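Long-range contact in putative enoyl-CoA hydratase/isomerase (Bordetella parapertussis, PDB 3ISA), which probably acts on acyl-CoA thioesters as an enoyl-CoA hydratase or isomerase of the crotonase family: residues 61-66 / 103-108. Sequence-based numbering, arbitrary orientation.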
# COMPACT_ATOMS: atom_id res chain seq x y z
N ARG D 61 42.49 10.09 2.37
CA ARG D 61 42.21 10.75 1.09
C ARG D 61 40.73 10.75 0.65
O ARG D 61 40.35 11.48 -0.27
CB ARG D 61 43.07 10.12 -0.01
CG ARG D 61 44.58 10.33 0.15
CD ARG D 61 45.39 9.47 -0.83
NE ARG D 61 46.21 8.46 -0.16
CZ ARG D 61 45.98 7.15 -0.18
NH1 ARG D 61 44.94 6.65 -0.84
NH2 ARG D 61 46.79 6.32 0.47
N ASN D 62 39.92 9.90 1.27
CA ASN D 62 38.50 9.81 0.87
C ASN D 62 37.53 9.53 2.02
O ASN D 62 37.94 9.39 3.18
CB ASN D 62 38.30 8.80 -0.28
CG ASN D 62 38.26 7.34 0.20
OD1 ASN D 62 38.72 7.01 1.29
ND2 ASN D 62 37.70 6.46 -0.64
N PHE D 63 36.24 9.44 1.67
CA PHE D 63 35.18 9.02 2.59
C PHE D 63 35.14 7.48 2.67
O PHE D 63 35.42 6.91 3.73
CB PHE D 63 33.84 9.64 2.14
CG PHE D 63 32.65 9.26 2.98
CD1 PHE D 63 32.37 9.94 4.16
CD2 PHE D 63 31.80 8.22 2.59
CE1 PHE D 63 31.26 9.59 4.95
CE2 PHE D 63 30.71 7.85 3.36
CZ PHE D 63 30.43 8.53 4.54
N SER D 64 34.83 6.82 1.55
CA SER D 64 34.89 5.35 1.43
C SER D 64 34.82 4.85 -0.02
O SER D 64 33.99 5.32 -0.82
CB SER D 64 33.77 4.67 2.24
OG SER D 64 33.77 3.27 2.03
N ALA D 65 35.65 3.85 -0.32
CA ALA D 65 35.61 3.12 -1.58
C ALA D 65 34.61 1.96 -1.58
O ALA D 65 34.57 1.19 -2.54
CB ALA D 65 37.00 2.63 -1.96
N GLY D 66 33.78 1.85 -0.53
CA GLY D 66 32.73 0.83 -0.51
C GLY D 66 33.27 -0.55 -0.17
O GLY D 66 34.27 -0.65 0.51
N ALA D 103 26.95 13.69 6.69
CA ALA D 103 28.09 13.04 6.07
C ALA D 103 28.96 14.09 5.38
O ALA D 103 28.44 15.05 4.81
CB ALA D 103 27.65 11.99 5.10
N LEU D 104 30.26 13.88 5.42
CA LEU D 104 31.22 14.83 4.88
C LEU D 104 32.21 14.05 4.03
O LEU D 104 33.03 13.28 4.55
CB LEU D 104 31.95 15.54 6.03
CG LEU D 104 31.11 16.38 6.99
CD1 LEU D 104 31.90 16.64 8.29
CD2 LEU D 104 30.64 17.68 6.36
N ALA D 105 32.08 14.20 2.71
CA ALA D 105 32.85 13.39 1.76
C ALA D 105 33.95 14.21 1.10
O ALA D 105 33.80 15.41 0.90
CB ALA D 105 31.96 12.82 0.68
N HIS D 106 35.04 13.53 0.78
CA HIS D 106 36.13 14.10 0.02
C HIS D 106 36.73 12.99 -0.80
O HIS D 106 36.40 11.82 -0.58
CB HIS D 106 37.15 14.81 0.93
CG HIS D 106 37.90 13.90 1.87
ND1 HIS D 106 37.30 13.23 2.90
CD2 HIS D 106 39.22 13.60 1.94
CE1 HIS D 106 38.21 12.53 3.56
NE2 HIS D 106 39.38 12.73 2.99
N GLY D 107 37.56 13.33 -1.79
CA GLY D 107 38.24 12.33 -2.60
C GLY D 107 37.29 11.49 -3.45
O GLY D 107 36.13 11.88 -3.68
N ARG D 108 37.80 10.34 -3.89
CA ARG D 108 37.07 9.44 -4.79
C ARG D 108 36.33 8.36 -4.01
O ARG D 108 36.94 7.56 -3.29
CB ARG D 108 38.04 8.80 -5.78
CG ARG D 108 38.78 9.81 -6.68
CD ARG D 108 39.90 9.15 -7.48
NE ARG D 108 39.40 8.08 -8.34
CZ ARG D 108 40.11 7.45 -9.27
NH1 ARG D 108 41.38 7.77 -9.48
NH2 ARG D 108 39.55 6.49 -9.99
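In this crotonase fold, the loop 61-66 after strand 53-58 packs against the end of strand 100-105 and the turn that leads into strand 108-110. Crotonases typically form the oxyanion hole from two backbone N-H groups, and this loop probably leads into the first of them, just after Gly66. Asn62, Phe63 and His106 carry the contact.

One ring face of His106 is turned to the Asn62 carbonyl carbon, tilted about 30° from the peptide. The CG of His106 sits in the crowded position between the backbone N and the carbonyl carbon (chi1 66°). This brings Asn62 C 3.4 Å above the ring plane, toward the rim. His106 CE1 meets Asn62 O at 3.2 Å, and His106 CD2 approaches Arg61 O at 3.3 Å. NE2 is hydrogen-bonded to Gly60 O, which fixes the ring's rotation.

Phe63 reaches along the strand instead. Its CG is anti to the backbone N. Phe63 CB rests on Ala105 CB at 4.0 Å, and the ring passes obliquely by the strand backbone, with Phe63 CD1 3.4 Å from Leu104 O. Leu116 of helix 112-119 also touches this side chain.

The backbones hold together more loosely. Phe63 N makes a weak, bent bond to His106 O at 3.3 Å. Asn109 lies beside it: its OD1 accepts from Phe63 N and Ser64 N, and its ND2 donates to His106 O. Gly107, with positive phi, brings its CA against Arg61 O in a CA-H...O contact.

Asn62 grips the start of strand 108-110. Its ND2 also donates to Arg28 O. The bond from Asn62 ND2 to Arg108 O is 3.0 Å long and nearly straight (169°), with the acceptor close to the amide plane and the donor above the carbonyl plane.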